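Long-range contact in 3-alpha-hydroxysteroid dehydrogenase (Pseudomonas sp., PDB 2DKN), which probably catalyses the reversible NAD-dependent oxidation of the 3-alpha-hydroxyl group of steroids: residues S2-G14 / G61-G73. Residues are numbered along the deposited sequence; the frame is centred on the assembly and turned at random.
With NAI (1,4-dihydronicotinamide adenine dinucleotide), chain C.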
# COMPACT_ATOMS: atom_id res chain seq x y z
N SER A 2 17.36 -11.72 10.57
CA SER A 2 18.22 -10.80 9.79
C SER A 2 18.63 -9.57 10.60
O SER A 2 18.19 -9.42 11.74
CB SER A 2 17.50 -10.40 8.52
OG SER A 2 16.20 -9.98 8.81
N VAL A 3 19.45 -8.71 10.00
CA VAL A 3 19.97 -7.49 10.64
C VAL A 3 19.34 -6.29 9.94
O VAL A 3 19.49 -6.13 8.73
CB VAL A 3 21.48 -7.40 10.50
CG1 VAL A 3 22.01 -6.09 11.14
CG2 VAL A 3 22.14 -8.64 11.13
N ILE A 4 18.61 -5.49 10.70
CA ILE A 4 17.81 -4.40 10.13
C ILE A 4 18.11 -3.11 10.88
O ILE A 4 18.03 -3.08 12.11
CB ILE A 4 16.31 -4.70 10.23
CG1 ILE A 4 15.97 -6.01 9.51
CG2 ILE A 4 15.49 -3.53 9.64
CD1 ILE A 4 14.82 -6.71 10.15
N ALA A 5 18.46 -2.05 10.14
CA ALA A 5 18.66 -0.72 10.70
C ALA A 5 17.37 0.08 10.63
O ALA A 5 16.67 0.05 9.61
CB ALA A 5 19.75 0.01 9.93
N ILE A 6 17.07 0.82 11.70
CA ILE A 6 15.83 1.62 11.74
C ILE A 6 16.18 3.04 12.22
O ILE A 6 16.62 3.21 13.37
CB ILE A 6 14.82 1.05 12.76
CG1 ILE A 6 14.40 -0.37 12.40
CG2 ILE A 6 13.56 1.98 12.85
CD1 ILE A 6 13.42 -0.98 13.46
N THR A 7 16.00 4.05 11.36
CA THR A 7 16.15 5.42 11.84
C THR A 7 14.86 5.83 12.51
O THR A 7 13.78 5.38 12.11
CB THR A 7 16.48 6.42 10.72
OG1 THR A 7 15.30 6.64 9.91
CG2 THR A 7 17.67 5.92 9.87
N GLY A 8 14.96 6.66 13.55
CA GLY A 8 13.80 7.06 14.35
C GLY A 8 13.29 5.99 15.32
O GLY A 8 12.12 5.96 15.67
N SER A 9 14.20 5.13 15.77
CA SER A 9 13.87 3.99 16.60
C SER A 9 13.47 4.33 18.04
O SER A 9 13.02 3.44 18.77
CB SER A 9 15.07 3.03 16.66
OG SER A 9 16.22 3.71 17.15
N ALA A 10 13.67 5.58 18.47
CA ALA A 10 13.50 5.91 19.91
C ALA A 10 12.06 6.24 20.28
O ALA A 10 11.74 6.37 21.47
CB ALA A 10 14.43 7.09 20.31
N SER A 11 11.19 6.39 19.28
CA SER A 11 9.82 6.86 19.52
C SER A 11 8.85 6.34 18.47
O SER A 11 9.26 5.93 17.39
CB SER A 11 9.80 8.40 19.53
OG SER A 11 8.52 8.93 19.88
N GLY A 12 7.56 6.47 18.77
CA GLY A 12 6.50 6.24 17.81
C GLY A 12 6.59 4.98 16.97
O GLY A 12 6.77 3.89 17.51
N ILE A 13 6.45 5.15 15.65
CA ILE A 13 6.45 4.04 14.68
C ILE A 13 7.77 3.25 14.70
O ILE A 13 7.77 2.03 14.70
CB ILE A 13 6.17 4.52 13.24
CG1 ILE A 13 4.79 5.18 13.17
CG2 ILE A 13 6.29 3.35 12.23
CD1 ILE A 13 4.57 5.99 11.91
N GLY A 14 8.89 3.97 14.74
CA GLY A 14 10.20 3.33 14.76
C GLY A 14 10.43 2.48 15.99
O GLY A 14 11.01 1.39 15.91
N GLY A 61 29.17 -4.19 7.47
CA GLY A 61 29.03 -3.82 6.06
C GLY A 61 28.07 -4.69 5.26
O GLY A 61 28.11 -4.66 4.02
N VAL A 62 27.24 -5.47 5.97
CA VAL A 62 26.18 -6.31 5.37
C VAL A 62 24.85 -6.09 6.11
O VAL A 62 24.73 -6.34 7.32
CB VAL A 62 26.55 -7.83 5.40
CG1 VAL A 62 25.38 -8.68 4.90
CG2 VAL A 62 27.77 -8.09 4.53
N LEU A 63 23.85 -5.61 5.37
CA LEU A 63 22.58 -5.22 5.95
C LEU A 63 21.46 -5.94 5.23
O LEU A 63 21.44 -5.95 4.01
CB LEU A 63 22.38 -3.72 5.73
CG LEU A 63 22.10 -2.76 6.88
CD1 LEU A 63 21.34 -1.55 6.35
CD2 LEU A 63 21.47 -3.32 8.17
N ASP A 64 20.53 -6.53 5.96
CA ASP A 64 19.39 -7.16 5.31
C ASP A 64 18.16 -6.26 5.21
O ASP A 64 17.27 -6.53 4.43
CB ASP A 64 18.99 -8.43 6.06
CG ASP A 64 20.16 -9.35 6.26
OD1 ASP A 64 20.49 -9.64 7.43
OD2 ASP A 64 20.79 -9.71 5.26
N GLY A 65 18.12 -5.20 6.02
CA GLY A 65 16.93 -4.34 6.04
C GLY A 65 17.30 -2.94 6.48
O GLY A 65 18.21 -2.76 7.29
N LEU A 66 16.63 -1.94 5.91
CA LEU A 66 16.79 -0.55 6.35
C LEU A 66 15.41 0.11 6.33
O LEU A 66 14.70 0.03 5.32
CB LEU A 66 17.74 0.23 5.42
CG LEU A 66 17.80 1.76 5.61
CD1 LEU A 66 18.36 2.08 7.01
CD2 LEU A 66 18.64 2.42 4.53
N VAL A 67 15.04 0.76 7.44
CA VAL A 67 13.77 1.50 7.51
C VAL A 67 14.07 2.95 7.90
O VAL A 67 14.65 3.20 8.97
CB VAL A 67 12.80 0.87 8.52
CG1 VAL A 67 11.47 1.73 8.60
CG2 VAL A 67 12.52 -0.60 8.11
N CYS A 68 13.75 3.88 7.00
CA CYS A 68 13.96 5.30 7.22
C CYS A 68 12.69 5.90 7.78
O CYS A 68 11.77 6.30 7.04
CB CYS A 68 14.44 6.00 5.94
SG CYS A 68 16.03 5.35 5.40
N CYS A 69 12.63 5.94 9.10
CA CYS A 69 11.42 6.35 9.81
C CYS A 69 11.60 7.71 10.55
O CYS A 69 10.62 8.37 10.88
CB CYS A 69 11.01 5.23 10.76
SG CYS A 69 9.41 5.43 11.50
N ALA A 70 12.85 8.14 10.77
CA ALA A 70 13.08 9.44 11.41
C ALA A 70 12.37 10.55 10.62
O ALA A 70 12.47 10.62 9.40
CB ALA A 70 14.57 9.76 11.55
N GLY A 71 11.63 11.40 11.31
CA GLY A 71 11.02 12.52 10.63
C GLY A 71 10.46 13.51 11.62
O GLY A 71 10.33 13.20 12.82
N VAL A 72 10.14 14.70 11.11
CA VAL A 72 9.58 15.73 11.93
C VAL A 72 8.32 16.24 11.24
O VAL A 72 8.16 16.12 10.01
CB VAL A 72 10.58 16.90 12.19
CG1 VAL A 72 11.74 16.41 13.07
CG2 VAL A 72 11.08 17.49 10.86
N GLY A 73 7.40 16.78 12.05
CA GLY A 73 6.14 17.27 11.50
C GLY A 73 6.02 18.77 11.57
O GLY A 73 7.02 19.49 11.66
PA NAI C . 7.90 10.30 16.55
O1A NAI C . 8.26 11.71 16.80
O2A NAI C . 7.28 9.54 17.65
O5B NAI C . 9.20 9.50 16.07
C5B NAI C . 10.09 10.05 15.14
C4B NAI C . 11.50 9.73 15.62
O4B NAI C . 12.36 10.30 14.65
C3B NAI C . 11.83 10.34 16.97
O3B NAI C . 12.45 9.41 17.83
C2B NAI C . 12.84 11.41 16.58
O2B NAI C . 13.78 11.71 17.58
C1B NAI C . 13.46 10.84 15.31
N9A NAI C . 14.08 11.99 14.62
C8A NAI C . 13.47 13.17 14.24
N7A NAI C . 14.44 13.97 13.72
C5A NAI C . 15.64 13.33 13.79
C6A NAI C . 16.95 13.67 13.42
N6A NAI C . 17.29 14.92 13.03
N1A NAI C . 17.95 12.75 13.63
C2A NAI C . 17.70 11.52 14.19
N3A NAI C . 16.41 11.18 14.55
C4A NAI C . 15.41 12.08 14.36
O3 NAI C . 6.97 10.36 15.24
PN NAI C . 6.33 9.14 14.41
O1N NAI C . 6.77 7.83 14.90
O2N NAI C . 4.88 9.41 14.36
O5D NAI C . 6.96 9.44 12.97
C5D NAI C . 7.70 8.45 12.27
C4D NAI C . 7.58 8.79 10.79
O4D NAI C . 6.21 8.65 10.43
C3D NAI C . 7.97 10.22 10.45
O3D NAI C . 8.67 10.20 9.22
C2D NAI C . 6.62 10.90 10.21
O2D NAI C . 6.73 11.94 9.28
C1D NAI C . 5.80 9.75 9.64
N1N NAI C . 4.33 9.96 9.75
C2N NAI C . 3.75 10.10 10.97
C3N NAI C . 2.38 10.29 11.07
C7N NAI C . 1.73 10.39 12.42
O7N NAI C . 0.38 10.73 12.41
N7N NAI C . 2.41 10.14 13.56
C4N NAI C . 1.59 10.33 9.90
C5N NAI C . 2.21 10.15 8.65
C6N NAI C . 3.58 9.97 8.59
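Strands 3-7 and 65-68 run parallel at 10°, Ala-5 N donating to Gly-65 O and Ala-5 O accepting from Val-67 N, as neighbours in the central sheet of a Rossmann fold. Such a sheet delivers its cofactor loops from the C-terminal strand ends, and here Thr-7 ties two of them together. Thr-7 OG1, placed between backbone N and carbonyl carbon (chi1 73°), accepts hydrogen bonds from two amides beyond strand 65-68: Ala-70 N at 3.0 Å, almost straight at 173°, and Cys-69 N at 2.9 Å, more bent. A valine in place of Thr-7 would probably leave both amides without this acceptor and let the backbone at Cys-69 and Ala-70 shift beside NADH, whose O3D bonds weakly to Cys-69 O. Gly-8 packs where a CB would collide with Ala-70 N. Where the glycine-rich loop enters helix 12-23, Ser-11 OG hydrogen-bonds O2A and Ile-13 N hydrogen-bonds O1N of the NADH pyrophosphate, and Cys-69 SG lies 3.8 Å from Ile-13 CB. Along the strands, Ala-5 CB meets Leu-66 CD1 on the face covered by helix 79-102. At the far end, Asp-64, whose OD2 accepts from Gln-105 N, receives Val-3 N on the anti lone pair of OD1 at 2.9 Å.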